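Hydrolase, putative (Plasmodium vivax, PDB 2B30) probably acts as a metal-dependent phosphatase of the HAD superfamily (Cof-like, subfamily IIB) and binds calcium in the crystal, though its substrate is unknown. Local coordinates at residues A[32-35]-A[36-40]; A[248-251]-A[252-255]; A[280-283]-A[284-288]; A[45-48]-A[49-52]. All blocks are in the same frame, centred on the assembly; numbering follows the deposited sequence.

Contact 1 (A[32-35]-A[36-40]); sequences IDFD and GTLFV. With CA (calcium ion), chain E.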
loop_
_atom_site.group_PDB
_atom_site.type_symbol
_atom_site.label_atom_id
_atom_site.label_comp_id
_atom_site.label_asym_id
_atom_site.label_seq_id
_atom_site.Cartn_x
_atom_site.Cartn_y
_atom_site.Cartn_z
ATOM N N ILE A 32 6.024 15.823 4.142
ATOM C CA ILE A 32 5.881 16.271 5.515
ATOM C C ILE A 32 4.441 16.129 5.949
ATOM O O ILE A 32 3.545 16.685 5.311
ATOM C CB ILE A 32 6.270 17.747 5.625
ATOM C CG1 ILE A 32 7.643 17.979 4.980
ATOM C CG2 ILE A 32 6.242 18.202 7.093
ATOM C CD1 ILE A 32 8.108 19.435 5.031
ATOM N N ASP A 33 4.210 15.393 7.030
ATOM C CA ASP A 33 2.869 15.326 7.624
ATOM C C ASP A 33 2.523 16.671 8.260
ATOM O O ASP A 33 3.417 17.406 8.673
ATOM C CB ASP A 33 2.802 14.211 8.665
ATOM C CG ASP A 33 1.453 14.122 9.349
ATOM O OD1 ASP A 33 0.397 14.188 8.675
ATOM O OD2 ASP A 33 1.448 13.980 10.583
ATOM N N PHE A 34 1.238 17.003 8.313
ATOM C CA PHE A 34 0.817 18.274 8.892
ATOM C C PHE A 34 0.591 18.172 10.414
ATOM O O PHE A 34 1.497 18.495 11.180
ATOM C CB PHE A 34 -0.396 18.863 8.154
ATOM C CG PHE A 34 -0.530 20.359 8.315
ATOM C CD1 PHE A 34 0.393 21.218 7.719
ATOM C CD2 PHE A 34 -1.574 20.910 9.059
ATOM C CE1 PHE A 34 0.285 22.602 7.867
ATOM C CE2 PHE A 34 -1.700 22.293 9.208
ATOM C CZ PHE A 34 -0.768 23.143 8.613
ATOM N N ASP A 35 -0.575 17.709 10.860
ATOM C CA ASP A 35 -0.877 17.719 12.294
ATOM C C ASP A 35 -0.052 16.683 13.004
ATOM O O ASP A 35 0.107 15.560 12.511
ATOM C CB ASP A 35 -2.344 17.419 12.575
ATOM C CG ASP A 35 -3.253 18.435 11.978
ATOM O OD1 ASP A 35 -3.357 18.454 10.729
ATOM O OD2 ASP A 35 -3.850 19.215 12.748
ATOM N N GLY A 36 0.460 17.056 14.171
ATOM C CA GLY A 36 1.306 16.169 14.955
ATOM C C GLY A 36 2.751 16.171 14.499
ATOM O O GLY A 36 3.615 15.653 15.202
ATOM N N THR A 37 3.018 16.755 13.333
ATOM C CA THR A 37 4.365 16.808 12.781
ATOM C C THR A 37 4.746 18.270 12.570
ATOM O O THR A 37 5.555 18.804 13.313
ATOM C CB THR A 37 4.469 15.988 11.458
ATOM O OG1 THR A 37 4.099 14.621 11.701
ATOM C CG2 THR A 37 5.876 16.032 10.900
ATOM N N LEU A 38 4.138 18.917 11.582
ATOM C CA LEU A 38 4.426 20.313 11.256
ATOM C C LEU A 38 3.533 21.286 12.060
ATOM O O LEU A 38 4.005 22.306 12.551
ATOM C CB LEU A 38 4.220 20.525 9.753
ATOM C CG LEU A 38 4.772 21.788 9.092
ATOM C CD1 LEU A 38 6.290 21.765 9.065
ATOM C CD2 LEU A 38 4.230 21.924 7.670
ATOM N N PHE A 39 2.248 20.961 12.187
ATOM C CA PHE A 39 1.282 21.794 12.893
ATOM C C PHE A 39 1.024 21.224 14.282
ATOM O O PHE A 39 0.659 20.049 14.398
ATOM C CB PHE A 39 -0.022 21.817 12.104
ATOM C CG PHE A 39 -1.105 22.653 12.721
ATOM C CD1 PHE A 39 -1.370 23.929 12.237
ATOM C CD2 PHE A 39 -1.878 22.155 13.767
ATOM C CE1 PHE A 39 -2.376 24.700 12.791
ATOM C CE2 PHE A 39 -2.886 22.925 14.326
ATOM C CZ PHE A 39 -3.136 24.202 13.835
ATOM N N VAL A 40 1.171 22.062 15.318
ATOM C CA VAL A 40 1.151 21.604 16.715
ATOM C C VAL A 40 -0.256 21.645 17.343
ATOM O O VAL A 40 -0.786 20.603 17.733
ATOM C CB VAL A 40 2.151 22.416 17.581
ATOM C CG1 VAL A 40 2.216 21.877 19.003
ATOM C CG2 VAL A 40 3.541 22.403 16.954
HETATM CA CA CA E . -0.651 13.748 11.278
#
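The carbonyl oxygen of Phe34 gathers the turn around itself: Thr37 N and Phe39 N bond to it from opposite faces of the carbonyl plane, and Leu38 N adds a weak bond. The bond from Phe39 N to Phe34 O, 2.8 Å long, is the straighter of the two firm ones, with 173° at the hydrogen. Gly36, with positive phi, lets the chain reverse there. Asp33 sends its carboxylate toward the metal with CG anti to the backbone N (chi1 178°). Its OD2 lies 2.2 Å from the calcium ion, OD1 binds at a looser 2.8 Å, and the backbone oxygen of Asp35 supplies a third ligand at 2.3 Å. This is the DxDGT signature of HAD hydrolases, where strand 29-33 gives way to a short, weakly bonded helix. Asp248 completes the protein ligands. Thr37 OG1 donates to Asp33 OD2 over 2.9 Å, meeting the anti lone pair, so that one oxygen is gripped by both metal and hydroxyl and the carboxylate's rotation is restrained. The side chain of Asp35 leaves the metal and forms a salt bridge with Arg70. Phe39 CB sits over one face of the Phe34 ring, 3.7 Å from its centroid, in a CH-pi contact. The two rings are nearly parallel (27°) but slid apart, with little overlap. Leu38 CD2 approaches Phe34 CD1 obliquely at 3.9 Å, while Ile32 CG2 meets Leu38 CB at 4.1 Å.

Contact 2 (A[248-251]-A[252-255]); sequences DAEN and DIAM. With CA (calcium ion), chain E.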
loop_
_atom_site.group_PDB
_atom_site.type_symbol
_atom_site.label_atom_id
_atom_site.label_comp_id
_atom_site.label_asym_id
_atom_site.label_seq_id
_atom_site.Cartn_x
_atom_site.Cartn_y
_atom_site.Cartn_z
ATOM N N ASP A 248 3.503 10.764 12.142
ATOM C CA ASP A 248 3.194 10.548 13.550
ATOM C C ASP A 248 2.080 9.562 13.884
ATOM O O ASP A 248 2.072 9.018 14.991
ATOM C CB ASP A 248 2.851 11.891 14.204
ATOM C CG ASP A 248 1.498 12.407 13.785
ATOM O OD1 ASP A 248 1.299 12.640 12.581
ATOM O OD2 ASP A 248 0.622 12.572 14.656
ATOM N N ALA A 249 1.154 9.329 12.958
ATOM C CA ALA A 249 -0.106 8.669 13.286
ATOM C C ALA A 249 -0.428 7.473 12.370
ATOM O O ALA A 249 0.377 7.077 11.518
ATOM C CB ALA A 249 -1.224 9.699 13.237
ATOM N N GLU A 250 -1.616 6.906 12.563
ATOM C CA GLU A 250 -2.080 5.753 11.798
ATOM C C GLU A 250 -2.099 5.986 10.277
ATOM O O GLU A 250 -1.730 5.093 9.499
ATOM C CB GLU A 250 -3.476 5.344 12.275
ATOM C CG GLU A 250 -3.890 3.946 11.875
ATOM C CD GLU A 250 -5.243 3.560 12.450
ATOM O OE1 GLU A 250 -6.247 4.253 12.158
ATOM O OE2 GLU A 250 -5.299 2.556 13.195
ATOM N N ASN A 251 -2.520 7.177 9.851
ATOM C CA ASN A 251 -2.602 7.488 8.418
ATOM C C ASN A 251 -1.250 7.834 7.769
ATOM O O ASN A 251 -1.200 8.192 6.583
ATOM C CB ASN A 251 -3.636 8.598 8.156
ATOM C CG ASN A 251 -3.237 9.924 8.745
ATOM O OD1 ASN A 251 -2.464 9.988 9.700
ATOM N ND2 ASN A 251 -3.756 10.994 8.174
ATOM N N ASP A 252 -0.165 7.727 8.542
ATOM C CA ASP A 252 1.200 7.910 8.029
ATOM C C ASP A 252 1.953 6.581 7.863
ATOM O O ASP A 252 3.019 6.545 7.271
ATOM C CB ASP A 252 2.019 8.803 8.981
ATOM C CG ASP A 252 1.448 10.193 9.135
ATOM O OD1 ASP A 252 1.221 10.864 8.106
ATOM O OD2 ASP A 252 1.240 10.624 10.291
ATOM N N ILE A 253 1.419 5.498 8.401
ATOM C CA ILE A 253 2.187 4.255 8.529
ATOM C C ILE A 253 2.645 3.645 7.200
ATOM O O ILE A 253 3.763 3.126 7.102
ATOM C CB ILE A 253 1.389 3.195 9.328
ATOM C CG1 ILE A 253 1.246 3.632 10.783
ATOM C CG2 ILE A 253 2.057 1.819 9.255
ATOM C CD1 ILE A 253 0.093 2.969 11.435
ATOM N N ALA A 254 1.791 3.695 6.186
ATOM C CA ALA A 254 2.140 3.125 4.888
ATOM C C ALA A 254 3.244 3.910 4.219
ATOM O O ALA A 254 4.036 3.325 3.500
ATOM C CB ALA A 254 0.945 3.059 3.979
ATOM N N MET A 255 3.299 5.222 4.432
ATOM C CA MET A 255 4.374 6.009 3.843
ATOM C C MET A 255 5.649 5.932 4.681
ATOM O O MET A 255 6.742 6.093 4.148
ATOM C CB MET A 255 3.950 7.453 3.607
ATOM C CG MET A 255 3.967 8.343 4.826
ATOM S SD MET A 255 3.521 9.996 4.302
ATOM C CE MET A 255 3.616 10.892 5.855
HETATM CA CA CA E . -0.651 13.748 11.278
#
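Asp252 folds its side chain back on the loop before it, reaching Asp248 and Ala249. Its CB lies 3.5 Å from the carbonyl oxygen of Ala249, and CG, set beside the backbone N (chi1 -62°), carries the carboxylate to the two amides that open the segment 248-251. There OD2 accepts twice. Asp248 N reaches it over 2.9 Å in an almost straight bond (172°), coming from above the carboxylate plane; Ala249 N, at 3.0 Å, meets the anti lone pair of OD2. The other oxygen, OD1, makes a salt bridge with Lys225. Both oxygens are thus engaged, which fixes the tilt of the group. The turn closes in return through Asp252 N, 3.1 Å from Ala249 O, and through a weak bond from Ile253 N to Glu250 O. This is motif IV of the HAD fold, the GDxxND sequence. Asp248 OD1 binds the calcium ion at 2.6 Å, whereas Asp252 OD2 stays 3.8 Å from the ion in this model, consistent with a second-shell role here, although Asp252 is also known as a calcium ligand of this protein. The loop links strand 243-247 to helix 253-257. Ile253 packs on helix 270-275 and Met255 on helix 225-235, while Glu250 and Asn251 touch Phe209 of strand 206-210, in the six-stranded sheet of the cap.

Contact 3 (A[280-283]-A[284-288]); sequences LPVS and HREGA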
loop_
_atom_site.group_PDB
_atom_site.type_symbol
_atom_site.label_atom_id
_atom_site.label_comp_id
_atom_site.label_asym_id
_atom_site.label_seq_id
_atom_site.Cartn_x
_atom_site.Cartn_y
_atom_site.Cartn_z
ATOM N N LEU A 280 12.683 10.463 15.784
ATOM C CA LEU A 280 13.428 11.689 16.057
ATOM C C LEU A 280 13.576 11.901 17.571
ATOM O O LEU A 280 12.703 11.533 18.348
ATOM C CB LEU A 280 12.758 12.897 15.388
ATOM C CG LEU A 280 12.782 12.922 13.848
ATOM C CD1 LEU A 280 11.834 13.976 13.308
ATOM C CD2 LEU A 280 14.175 13.178 13.307
ATOM N N PRO A 281 14.695 12.489 18.004
ATOM C CA PRO A 281 14.844 12.768 19.427
ATOM C C PRO A 281 14.045 13.989 19.872
ATOM O O PRO A 281 14.038 14.324 21.054
ATOM C CB PRO A 281 16.339 13.049 19.558
ATOM C CG PRO A 281 16.708 13.650 18.269
ATOM C CD PRO A 281 15.877 12.931 17.238
ATOM N N VAL A 282 13.371 14.645 18.934
ATOM C CA VAL A 282 12.714 15.901 19.213
ATOM C C VAL A 282 11.244 15.796 18.773
ATOM O O VAL A 282 10.915 15.038 17.859
ATOM C CB VAL A 282 13.512 17.046 18.522
ATOM C CG1 VAL A 282 13.202 17.117 17.031
ATOM C CG2 VAL A 282 13.269 18.377 19.187
ATOM N N SER A 283 10.359 16.518 19.455
ATOM C CA SER A 283 8.922 16.422 19.190
ATOM C C SER A 283 8.447 17.572 18.300
ATOM O O SER A 283 9.195 18.522 18.030
ATOM C CB SER A 283 8.137 16.399 20.502
ATOM O OG SER A 283 8.391 17.563 21.251
ATOM N N HIS A 284 7.205 17.473 17.834
ATOM C CA HIS A 284 6.683 18.455 16.892
ATOM C C HIS A 284 6.682 19.883 17.433
ATOM O O HIS A 284 7.018 20.808 16.693
ATOM C CB HIS A 284 5.309 18.055 16.352
ATOM C CG HIS A 284 4.223 18.035 17.378
ATOM N ND1 HIS A 284 4.433 17.658 18.688
ATOM C CD2 HIS A 284 2.904 18.313 17.274
ATOM C CE1 HIS A 284 3.293 17.722 19.350
ATOM N NE2 HIS A 284 2.348 18.118 18.514
ATOM N N ARG A 285 6.354 20.070 18.713
ATOM C CA ARG A 285 6.406 21.420 19.311
ATOM C C ARG A 285 7.843 21.903 19.550
ATOM O O ARG A 285 8.114 23.097 19.519
ATOM C CB ARG A 285 5.598 21.485 20.608
ATOM C CG ARG A 285 6.247 20.815 21.800
ATOM C CD ARG A 285 5.262 20.708 22.961
ATOM N NE ARG A 285 4.367 19.559 22.831
ATOM C CZ ARG A 285 4.735 18.286 22.991
ATOM N NH1 ARG A 285 6.002 17.970 23.272
ATOM N NH2 ARG A 285 3.831 17.315 22.861
ATOM N N GLU A 286 8.760 20.970 19.781
ATOM C CA GLU A 286 10.178 21.304 19.876
ATOM C C GLU A 286 10.804 21.559 18.495
ATOM O O GLU A 286 12.017 21.760 18.404
ATOM C CB GLU A 286 10.951 20.184 20.575
ATOM C CG GLU A 286 10.546 19.873 22.008
ATOM C CD GLU A 286 11.291 18.641 22.564
ATOM O OE1 GLU A 286 10.714 17.527 22.575
ATOM O OE2 GLU A 286 12.463 18.780 22.978
ATOM N N GLY A 287 10.003 21.514 17.427
ATOM C CA GLY A 287 10.467 21.871 16.077
ATOM C C GLY A 287 11.145 20.740 15.317
ATOM O O GLY A 287 12.240 20.911 14.798
ATOM N N ALA A 288 10.475 19.595 15.218
ATOM C CA ALA A 288 11.075 18.376 14.646
ATOM C C ALA A 288 11.307 18.417 13.144
ATOM O O ALA A 288 12.267 17.838 12.656
ATOM C CB ALA A 288 10.244 17.159 15.007
#
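In the loop between strand 278-279, at the edge of the large HAD sheet, and helix 288-297, a type I beta turn from His284 to Gly287 precedes the helix, and Ser283 and Glu286 fasten its entrance together. Gly287 N bonds to His284 O at 3.2 Å to close the turn, and Gly287, with positive phi, is also the N-cap residue of the helix. Ahead of it, Glu286 turns back with an extended chain so that its OE1 accepts two hydrogens from one residue. Ser283 N approaches over 3.3 Å, well above the carboxylate plane (63° out of it). Ser283 can offer its hydroxyl as well because OG stands between the backbone N and the carbonyl carbon (chi1 59°), close to its own amide. This pairing holds the carboxylate of the exposed Glu286 to the buried Ser283; Leu280 and Ala288 are buried too. Val282 splits its branches between two partners: CG1 lies 3.6 Å from Ala288 CB, and CG2 faces Glu286 CB as the two side chains slide past each other in opposite directions. Leu280 CD1 also touches Ala288 CB, at 3.9 Å. The His284 amide is taken by Asn267 OD1, and Tyr291 of the following helix packs against Val282. Ser283 OG donates to Glu286 OE1 over 2.7 Å, at the anti lone pair.

Contact 4 (A[45-48]-A[49-52]); sequences KVPS and ENID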
loop_
_atom_site.group_PDB
_atom_site.type_symbol
_atom_site.label_atom_id
_atom_site.label_comp_id
_atom_site.label_asym_id
_atom_site.label_seq_id
_atom_site.Cartn_x
_atom_site.Cartn_y
_atom_site.Cartn_z
ATOM N N LYS A 45 0.097 26.720 16.247
ATOM C CA LYS A 45 -0.055 26.468 14.815
ATOM C C LYS A 45 1.215 25.799 14.249
ATOM O O LYS A 45 1.595 24.705 14.701
ATOM C CB LYS A 45 -0.459 27.755 14.084
ATOM C CG LYS A 45 -1.779 28.316 14.607
ATOM C CD LYS A 45 -2.323 29.471 13.776
ATOM C CE LYS A 45 -3.615 30.015 14.401
ATOM N NZ LYS A 45 -4.330 31.000 13.529
ATOM N N VAL A 46 1.870 26.446 13.285
ATOM C CA VAL A 46 3.136 25.958 12.750
ATOM C C VAL A 46 4.261 26.874 13.225
ATOM O O VAL A 46 4.308 28.046 12.825
ATOM C CB VAL A 46 3.140 25.926 11.211
ATOM C CG1 VAL A 46 4.416 25.257 10.697
ATOM C CG2 VAL A 46 1.914 25.201 10.700
ATOM N N PRO A 47 5.161 26.344 14.084
ATOM C CA PRO A 47 6.348 27.035 14.586
ATOM C C PRO A 47 7.113 27.761 13.511
ATOM O O PRO A 47 7.266 27.237 12.418
ATOM C CB PRO A 47 7.212 25.893 15.104
ATOM C CG PRO A 47 6.234 24.863 15.541
ATOM C CD PRO A 47 5.045 24.986 14.651
ATOM N N SER A 48 7.615 28.947 13.830
ATOM C CA SER A 48 8.409 29.742 12.891
ATOM C C SER A 48 9.666 29.029 12.351
ATOM O O SER A 48 10.080 29.296 11.217
ATOM C CB SER A 48 8.824 31.051 13.563
ATOM O OG SER A 48 9.475 30.777 14.788
ATOM N N GLU A 49 10.270 28.144 13.148
ATOM C CA GLU A 49 11.458 27.385 12.707
ATOM C C GLU A 49 11.098 26.487 11.539
ATOM O O GLU A 49 11.892 26.312 10.615
ATOM C CB GLU A 49 12.057 26.491 13.805
ATOM C CG GLU A 49 12.104 27.099 15.187
ATOM C CD GLU A 49 10.893 26.726 16.020
ATOM O OE1 GLU A 49 10.778 25.536 16.379
ATOM O OE2 GLU A 49 10.062 27.619 16.312
ATOM N N ASN A 50 9.908 25.898 11.596
ATOM C CA ASN A 50 9.453 25.045 10.517
ATOM C C ASN A 50 9.223 25.842 9.228
ATOM O O ASN A 50 9.591 25.386 8.137
ATOM C CB ASN A 50 8.190 24.286 10.918
ATOM C CG ASN A 50 8.459 23.181 11.929
ATOM O OD1 ASN A 50 9.603 22.913 12.307
ATOM N ND2 ASN A 50 7.394 22.527 12.368
ATOM N N ILE A 51 8.649 27.037 9.366
ATOM C CA ILE A 51 8.428 27.931 8.225
ATOM C C ILE A 51 9.747 28.293 7.538
ATOM O O ILE A 51 9.833 28.256 6.313
ATOM C CB ILE A 51 7.633 29.198 8.630
ATOM C CG1 ILE A 51 6.130 28.924 8.622
ATOM C CG2 ILE A 51 7.866 30.339 7.669
ATOM C CD1 ILE A 51 5.660 27.999 9.695
ATOM N N ASP A 52 10.776 28.618 8.313
ATOM C CA ASP A 52 12.102 28.900 7.740
ATOM C C ASP A 52 12.694 27.665 7.084
ATOM O O ASP A 52 13.358 27.755 6.058
ATOM C CB ASP A 52 13.078 29.402 8.817
ATOM C CG ASP A 52 12.694 30.759 9.364
ATOM O OD1 ASP A 52 12.538 31.709 8.561
ATOM O OD2 ASP A 52 12.552 30.875 10.601
#
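The carbonyls of Pro47, the N-cap, and Ser48, the first residue of helix 48-60, accept from the amides of Asn50, Ile51 and Asp52; the two bonds to Pro47 O are weak and the one to Ser48 O is not. Pro47 has no N-H of its own; its oxygen is reached by Asn50 N at 3.1 Å with a bent 126° at the hydrogen, and by Ile51 N at 3.4 Å. A firmer i to i-4 bond follows, Asp52 N to Ser48 O at 3.1 Å, with 163° at the hydrogen. Among the side chains, Asn50 is buried and its amide is matched at both ends: OD1 accepts from Ala290 N, and ND2 gives a weak bond to Leu38 O. With CG beside the backbone N (chi1 -72°), that amide runs alongside the Pro47 ring, its ND2 4.1 Å from Pro47 CD. Glu49 bends at its second torsion, bringing OE2 to 3.5 Å from Pro47 CB. Asp52 OD1 forms a long, weak ion pair with Lys86, while Asp52 OD2 comes to 3.0 Å from Ser48 O, two acceptors that make no bond. The side chains of Val46 and Asn50 cross at about a right angle, Val46 CG1 3.9 Å from Asn50 CB. Val46 also borders Ile51, though their modelled separation is doubtful. Around this helix start, Ile51 packs on helix 81-87, Glu49 and Asn50 lie against helix 288-297, and Val46 rests on the short helix 34-38.

Overall arrangement
Contacts 1 and 2 share the calcium ion, and each lies at the C-terminal side of a central parallel strand of the large sheet: contact 1 is buried, contact 2 partly so, and both bring carboxylates to the metal, contact 1 adding an aromatic and apolar side. Contacts 3 and 4 lie farther out, about 18 and 17 Å from the chain centre, and introduce helices 288-297 and 48-60 through turn and cap bonds; they are partly buried, with exposed Glu286 and Glu49. Contact 1 joins them all. His284 packs on the carbonyls of Gly36 and Thr37, and Val40 N probably bonds to Lys45 O. Contacts 3 and 4 meet where Glu49 touches Gly287, whereas contacts 2 and 4 stay about 12 Å apart at their nearest atoms.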